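Local coordinates for protein GlcNAc Inducible Gene 2, GIG2 (Candida albicans, PDB 6AKZ) that binds an iron(III) ion and is probably an oxygenase of the DUF1479 family, in the cupin clan, at residues R25-S29 with E30-Q34; N92-V96 with D97-I101; A448-R451 with S452-N455. All coordinates share one frame; numbering follows the deposited sequence.

Interaction 1 (R25-S29 with E30-Q34); sequences RLIKS and ENVKQ
I27 and V32 meet methyl to methyl on the inner side of the link between two helices, while K28 and E30 run side by side on its outer side. The two branched residues cross at about a right angle, with I27 CG2 4.1 Å from V32 CG2, a light touch that suits beta-branched side chains turned toward the protein. On the outer face the aliphatic root of K28 lies along the carboxylate of E30: K28 CB is 3.6 Å from E30 CD. CG of E30 stands between its own backbone N and carbonyl carbon (chi1 50°), and the bend at chi2 lays the carboxylate alongside K28 CB. The charges themselves stay apart, K28 NZ lying 6.9 Å from E30 OE2; the bent lysine chain turns back instead to the end of helix 18-26, where K28 NZ makes a weak hydrogen bond to R25 O. Two i to i+3 backbone bonds close the turn. N31 N reaches K28 O at 2.7 Å, and V32 N reaches S29 O at a longer 3.3 Å; both donors stand above the carbonyl planes. The connection thus joins helix 18-26, which ends just before I27, to helix 32-56. I27 also rests on F214 of helix 211-214 and on F290, and V32 packs on the loop residues I305 and L307.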
loop_
_atom_site.group_PDB
_atom_site.type_symbol
_atom_site.label_atom_id
_atom_site.label_comp_id
_atom_site.label_asym_id
_atom_site.label_seq_id
_atom_site.Cartn_x
_atom_site.Cartn_y
_atom_site.Cartn_z
ATOM N N ARG A 25 14.706 -2.677 22.243
ATOM C CA ARG A 25 14.975 -1.447 21.455
ATOM C C ARG A 25 13.766 -0.543 21.286
ATOM O O ARG A 25 13.864 0.677 21.389
ATOM C CB ARG A 25 15.530 -1.785 20.068
ATOM C CG ARG A 25 16.272 -0.632 19.393
ATOM C CD ARG A 25 16.590 -0.985 17.953
ATOM N NE ARG A 25 15.379 -0.744 17.195
ATOM C CZ ARG A 25 14.861 -1.514 16.233
ATOM N NH1 ARG A 25 15.425 -2.638 15.851
ATOM N NH2 ARG A 25 13.728 -1.119 15.644
ATOM N N LEU A 26 12.617 -1.149 21.029
ATOM C CA LEU A 26 11.384 -0.400 20.696
ATOM C C LEU A 26 10.698 0.356 21.846
ATOM O O LEU A 26 10.272 1.461 21.707
ATOM C CB LEU A 26 10.416 -1.379 20.035
ATOM C CG LEU A 26 10.856 -1.942 18.678
ATOM C CD1 LEU A 26 9.946 -3.055 18.206
ATOM C CD2 LEU A 26 10.918 -0.841 17.602
ATOM N N ILE A 27 10.657 -0.234 23.024
ATOM C CA ILE A 27 9.998 0.371 24.128
ATOM C C ILE A 27 11.049 0.578 25.224
ATOM O O ILE A 27 11.656 -0.396 25.636
ATOM C CB ILE A 27 8.822 -0.519 24.592
ATOM C CG1 ILE A 27 7.838 -0.680 23.385
ATOM C CG2 ILE A 27 8.118 0.102 25.793
ATOM C CD1 ILE A 27 6.415 -1.097 23.755
ATOM N N LYS A 28 11.237 1.833 25.620
ATOM C CA LYS A 28 12.184 2.238 26.683
ATOM C C LYS A 28 11.593 1.895 28.050
ATOM O O LYS A 28 10.428 2.196 28.279
ATOM C CB LYS A 28 12.371 3.771 26.646
ATOM C CG LYS A 28 12.962 4.368 25.370
ATOM C CD LYS A 28 14.289 3.748 24.977
ATOM C CE LYS A 28 14.813 4.265 23.633
ATOM N NZ LYS A 28 14.898 3.197 22.587
ATOM N N SER A 29 12.402 1.369 28.992
ATOM C CA SER A 29 11.908 0.983 30.339
ATOM C C SER A 29 11.064 2.004 31.039
ATOM O O SER A 29 10.057 1.692 31.669
ATOM C CB SER A 29 13.087 0.642 31.267
ATOM O OG SER A 29 13.418 -0.695 31.007
ATOM N N GLU A 30 11.518 3.227 30.977
ATOM C CA GLU A 30 10.752 4.405 31.483
ATOM C C GLU A 30 9.377 4.644 30.842
ATOM O O GLU A 30 8.570 5.452 31.345
ATOM C CB GLU A 30 11.565 5.694 31.296
ATOM C CG GLU A 30 12.133 5.880 29.899
ATOM C CD GLU A 30 13.506 5.253 29.708
ATOM O OE1 GLU A 30 13.759 4.148 30.249
ATOM O OE2 GLU A 30 14.329 5.843 28.980
ATOM N N ASN A 31 9.125 4.030 29.692
ATOM C CA ASN A 31 7.812 4.190 29.045
ATOM C C ASN A 31 6.864 2.994 29.213
ATOM O O ASN A 31 5.708 3.071 28.759
ATOM C CB ASN A 31 8.026 4.538 27.573
ATOM C CG ASN A 31 8.600 5.945 27.357
ATOM O OD1 ASN A 31 8.359 6.892 28.119
ATOM N ND2 ASN A 31 9.356 6.080 26.284
ATOM N N VAL A 32 7.307 1.937 29.909
ATOM C CA VAL A 32 6.551 0.718 30.015
ATOM C C VAL A 32 5.203 0.916 30.687
ATOM O O VAL A 32 4.215 0.308 30.250
ATOM C CB VAL A 32 7.365 -0.401 30.724
ATOM C CG1 VAL A 32 6.475 -1.514 31.242
ATOM C CG2 VAL A 32 8.429 -0.950 29.772
ATOM N N LYS A 33 5.147 1.767 31.710
ATOM C CA LYS A 33 3.901 1.993 32.429
ATOM C C LYS A 33 2.897 2.710 31.556
ATOM O O LYS A 33 1.775 2.304 31.475
ATOM C CB LYS A 33 4.111 2.786 33.723
ATOM C CG LYS A 33 4.697 1.952 34.851
ATOM C CD LYS A 33 4.517 2.641 36.205
ATOM C CE LYS A 33 5.670 2.359 37.173
ATOM N NZ LYS A 33 5.855 0.890 37.382
ATOM N N GLN A 34 3.329 3.825 30.976
ATOM C CA GLN A 34 2.596 4.600 29.961
ATOM C C GLN A 34 2.102 3.791 28.742
ATOM O O GLN A 34 0.987 4.039 28.274
ATOM C CB GLN A 34 3.508 5.704 29.440
ATOM C CG GLN A 34 3.530 6.966 30.298
ATOM C CD GLN A 34 4.662 7.915 29.895
ATOM O OE1 GLN A 34 5.575 7.559 29.137
ATOM N NE2 GLN A 34 4.586 9.142 30.384
#

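Interaction 2 (N92-V96 with D97-I101); sequences NVIDV and DRIDI
I94, in the loop after strand 87-91, packs on R98 and I99 in the first turn of helix 96-112, the tightly packed apolar part of the contact. I94 CG2 touches both helix side chains, 3.8 Å from I99 CD1 and 3.7 Å from R98 CG. The two isoleucines cross at about a right angle, and both are buried against L260 of strand 256-261, a place that suits branched hydrocarbon. CG of R98, anti to its own backbone N (chi1 -179°), is carried back over the I94 methyl, so an otherwise exposed arginine lends its aliphatic stem to the apolar cluster while its guanidinium leads away.

The side formed by D95, V96 and D97 is looser and open to solvent. D95 occupies the N-cap position, yet its carboxylate makes no capping bond. The backbone supplies the regular helical bonds: I99 N to D95 O at 3.1 Å and D100 N to V96 O at 3.0 Å, the first straighter (168°) than the second (159°).

A separate, close polar approach involves D100, which is only partly exposed: its OD1 comes within 2.9 Å of V96 O. Two acceptors so near each other would be unfavourable alone, but D100 OD1 also forms a salt bridge with K343, whose side chain touches V96 and I99 as well. The lysine's positive charge probably offsets the crowding of oxygens. D95 and D97, at the N-cap and in the first turn, should interact favourably with the helix dipole.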
loop_
_atom_site.group_PDB
_atom_site.type_symbol
_atom_site.label_atom_id
_atom_site.label_comp_id
_atom_site.label_asym_id
_atom_site.label_seq_id
_atom_site.Cartn_x
_atom_site.Cartn_y
_atom_site.Cartn_z
ATOM N N ASN A 92 -16.874 7.453 -10.645
ATOM C CA ASN A 92 -17.039 8.133 -11.894
ATOM C C ASN A 92 -15.754 8.842 -12.352
ATOM O O ASN A 92 -15.760 9.929 -12.920
ATOM C CB ASN A 92 -18.239 9.129 -11.847
ATOM C CG ASN A 92 -19.601 8.456 -11.585
ATOM O OD1 ASN A 92 -19.978 7.485 -12.214
ATOM N ND2 ASN A 92 -20.368 9.045 -10.743
ATOM N N VAL A 93 -14.626 8.237 -12.055
ATOM C CA VAL A 93 -13.333 8.732 -12.536
ATOM C C VAL A 93 -13.213 8.512 -14.048
ATOM O O VAL A 93 -12.677 9.357 -14.748
ATOM C CB VAL A 93 -12.199 7.980 -11.863
ATOM C CG1 VAL A 93 -10.858 8.537 -12.409
ATOM C CG2 VAL A 93 -12.354 8.149 -10.329
ATOM N N ILE A 94 -13.694 7.384 -14.535
ATOM C CA ILE A 94 -13.604 7.034 -15.959
ATOM C C ILE A 94 -14.989 6.642 -16.450
ATOM O O ILE A 94 -15.693 5.898 -15.772
ATOM C CB ILE A 94 -12.649 5.856 -16.202
ATOM C CG1 ILE A 94 -11.259 6.072 -15.604
ATOM C CG2 ILE A 94 -12.522 5.527 -17.705
ATOM C CD1 ILE A 94 -10.513 7.191 -16.182
ATOM N N ASP A 95 -15.360 7.154 -17.632
ATOM C CA ASP A 95 -16.619 6.730 -18.304
ATOM C C ASP A 95 -16.721 5.232 -18.484
ATOM O O ASP A 95 -15.762 4.582 -18.880
ATOM C CB ASP A 95 -16.728 7.363 -19.713
ATOM C CG ASP A 95 -16.933 8.846 -19.682
ATOM O OD1 ASP A 95 -17.661 9.354 -18.781
ATOM O OD2 ASP A 95 -16.370 9.546 -20.570
ATOM N N VAL A 96 -17.939 4.712 -18.394
ATOM C CA VAL A 96 -18.182 3.293 -18.555
ATOM C C VAL A 96 -17.803 2.822 -19.933
ATOM O O VAL A 96 -17.251 1.733 -20.099
ATOM C CB VAL A 96 -19.655 2.945 -18.277
ATOM C CG1 VAL A 96 -19.986 1.522 -18.711
ATOM C CG2 VAL A 96 -19.981 3.186 -16.801
ATOM N N ASP A 97 -18.066 3.604 -20.962
ATOM C CA ASP A 97 -17.704 3.111 -22.274
ATOM C C ASP A 97 -16.212 2.887 -22.452
ATOM O O ASP A 97 -15.759 1.933 -23.117
ATOM C CB ASP A 97 -18.240 4.046 -23.380
ATOM C CG ASP A 97 -19.767 3.909 -23.575
ATOM O OD1 ASP A 97 -20.399 2.895 -23.154
ATOM O OD2 ASP A 97 -20.342 4.859 -24.138
ATOM N N ARG A 98 -15.430 3.795 -21.905
ATOM C CA ARG A 98 -13.993 3.647 -21.921
ATOM C C ARG A 98 -13.460 2.454 -21.132
ATOM O O ARG A 98 -12.543 1.716 -21.533
ATOM C CB ARG A 98 -13.393 4.944 -21.366
ATOM C CG ARG A 98 -11.889 4.962 -21.330
ATOM C CD ARG A 98 -11.187 4.558 -22.588
ATOM N NE ARG A 98 -11.532 5.441 -23.692
ATOM C CZ ARG A 98 -11.073 5.293 -24.947
ATOM N NH1 ARG A 98 -10.264 4.288 -25.263
ATOM N NH2 ARG A 98 -11.428 6.169 -25.904
ATOM N N ILE A 99 -14.054 2.241 -19.996
ATOM C CA ILE A 99 -13.779 1.058 -19.195
ATOM C C ILE A 99 -14.034 -0.235 -19.934
ATOM O O ILE A 99 -13.219 -1.166 -19.887
ATOM C CB ILE A 99 -14.588 1.058 -17.878
ATOM C CG1 ILE A 99 -14.116 2.141 -16.972
ATOM C CG2 ILE A 99 -14.522 -0.296 -17.178
ATOM C CD1 ILE A 99 -12.758 1.976 -16.355
ATOM N N ASP A 100 -15.155 -0.293 -20.651
ATOM C CA ASP A 100 -15.515 -1.481 -21.424
ATOM C C ASP A 100 -14.496 -1.776 -22.527
ATOM O O ASP A 100 -14.119 -2.928 -22.738
ATOM C CB ASP A 100 -16.912 -1.324 -22.028
ATOM C CG ASP A 100 -17.984 -1.131 -20.973
ATOM O OD1 ASP A 100 -17.643 -1.129 -19.771
ATOM O OD2 ASP A 100 -19.166 -0.982 -21.346
ATOM N N ILE A 101 -14.047 -0.733 -23.222
ATOM C CA ILE A 101 -13.061 -0.887 -24.263
ATOM C C ILE A 101 -11.762 -1.424 -23.643
ATOM O O ILE A 101 -11.153 -2.351 -24.153
ATOM C CB ILE A 101 -12.878 0.496 -24.956
ATOM C CG1 ILE A 101 -14.096 0.830 -25.812
ATOM C CG2 ILE A 101 -11.611 0.510 -25.789
ATOM C CD1 ILE A 101 -14.245 2.323 -26.098
#

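Interaction 3 (A448-R451 with S452-N455); sequences AKIR and SIAN
This is a contact within one alpha-helix, between consecutive turns of helix 445-460 near the carboxyl-terminal end of the chain, with one flank against helix 382-394. Four successive i to i+4 backbone bonds define it: S452 N to A448 O, I453 N to K449 O, A454 N to I450 O and N455 N to R451 O, all 2.9 to 3.0 Å long. Their N-H...O angles lie between 162° and 170°, as expected of an undistorted alpha-helix.

The side chains divide by face. I450 and A454, four residues apart, are buried and both touch I382 of helix 382-394; A454 also meets L385. The small methyl of alanine suits close helix-to-helix approach, and the larger isoleucine provides more apolar surface one turn earlier. I450 CD1 lies 4.4 Å from I453 CB, a loose apolar approach around the helix.

Polar side chains tie other faces to neighbouring segments. R451 extends from CG to NE to form a salt bridge with D167 through NE, while its NH1 donates a hydrogen bond to E438 O. K449 reaches E162 O, and N455 OD1 accepts from F437 N. Long, flexible lysine and arginine can span to such partners, whereas the short asparagine serves a close backbone amide. S452 OG, by contrast, bonds within the helix, to Q456 NE2. I453 folds back over the preceding turn: with CG1 anti to its carbonyl carbon (chi1 -70°), I453 CG1 lies 3.3 Å from K449 O.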
loop_
_atom_site.group_PDB
_atom_site.type_symbol
_atom_site.label_atom_id
_atom_site.label_comp_id
_atom_site.label_asym_id
_atom_site.label_seq_id
_atom_site.Cartn_x
_atom_site.Cartn_y
_atom_site.Cartn_z
ATOM N N ALA A 448 13.772 19.103 -4.902
ATOM C CA ALA A 448 14.841 19.329 -5.899
ATOM C C ALA A 448 15.924 18.260 -5.845
ATOM O O ALA A 448 16.376 17.738 -6.892
ATOM C CB ALA A 448 15.479 20.697 -5.771
ATOM N N LYS A 449 16.323 17.858 -4.659
ATOM C CA LYS A 449 17.381 16.907 -4.537
ATOM C C LYS A 449 16.985 15.535 -5.070
ATOM O O LYS A 449 17.778 14.885 -5.771
ATOM C CB LYS A 449 17.842 16.801 -3.110
ATOM C CG LYS A 449 18.500 18.093 -2.587
ATOM C CD LYS A 449 18.652 17.962 -1.074
ATOM C CE LYS A 449 19.284 19.227 -0.503
ATOM N NZ LYS A 449 19.069 19.327 0.944
ATOM N N ILE A 450 15.767 15.067 -4.734
ATOM C CA ILE A 450 15.377 13.710 -5.236
ATOM C C ILE A 450 15.275 13.688 -6.758
ATOM O O ILE A 450 15.620 12.681 -7.414
ATOM C CB ILE A 450 14.148 13.153 -4.484
ATOM C CG1 ILE A 450 13.998 11.659 -4.734
ATOM C CG2 ILE A 450 12.871 13.961 -4.907
ATOM C CD1 ILE A 450 15.190 10.806 -4.335
ATOM N N ARG A 451 14.824 14.782 -7.349
ATOM C CA ARG A 451 14.760 14.861 -8.759
ATOM C C ARG A 451 16.149 14.769 -9.357
ATOM O O ARG A 451 16.348 14.059 -10.320
ATOM C CB ARG A 451 14.026 16.101 -9.227
ATOM C CG ARG A 451 12.556 16.064 -9.024
ATOM C CD ARG A 451 11.858 17.278 -9.586
ATOM N NE ARG A 451 10.449 17.277 -9.180
ATOM C CZ ARG A 451 9.480 17.991 -9.706
ATOM N NH1 ARG A 451 9.708 18.875 -10.685
ATOM N NH2 ARG A 451 8.235 17.840 -9.206
ATOM N N SER A 452 17.110 15.468 -8.784
ATOM C CA SER A 452 18.470 15.373 -9.262
ATOM C C SER A 452 19.039 13.966 -9.144
ATOM O O SER A 452 19.708 13.460 -10.085
ATOM C CB SER A 452 19.373 16.383 -8.551
ATOM O OG SER A 452 20.738 16.180 -8.985
ATOM N N ILE A 453 18.811 13.340 -7.998
ATOM C CA ILE A 453 19.331 11.986 -7.757
ATOM C C ILE A 453 18.713 11.004 -8.789
ATOM O O ILE A 453 19.440 10.178 -9.404
ATOM C CB ILE A 453 19.040 11.586 -6.343
ATOM C CG1 ILE A 453 19.922 12.415 -5.383
ATOM C CG2 ILE A 453 19.222 10.064 -6.144
ATOM C CD1 ILE A 453 19.430 12.394 -3.937
ATOM N N ALA A 454 17.409 11.131 -9.046
ATOM C CA ALA A 454 16.808 10.313 -10.102
ATOM C C ALA A 454 17.431 10.519 -11.482
ATOM O O ALA A 454 17.757 9.551 -12.183
ATOM C CB ALA A 454 15.309 10.525 -10.204
ATOM N N ASN A 455 17.598 11.760 -11.847
ATOM C CA ASN A 455 18.257 12.089 -13.081
ATOM C C ASN A 455 19.658 11.521 -13.195
ATOM O O ASN A 455 20.003 10.986 -14.276
ATOM C CB ASN A 455 18.254 13.581 -13.256
ATOM C CG ASN A 455 16.879 14.138 -13.592
ATOM O OD1 ASN A 455 15.882 13.427 -13.843
ATOM N ND2 ASN A 455 16.821 15.420 -13.625
#

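The three contacts are separate local elements in one chain and follow one another in sequence. Interactions 1 and 2 lie on opposite sides of the chain's centre, with their own centres about 52 Å apart. Interaction 3 is about 39 Å from interaction 1 and 35 Å from interaction 2, centre to centre; even the nearest atoms of interactions 2 and 3 are about 21 Å apart. None lies at the iron site formed by H192, D194 and H355. They differ in kind: interaction 1 turns the chain between two helices, interaction 2 starts a helix after a strand of the main sheet, and interaction 3 lies within a helix.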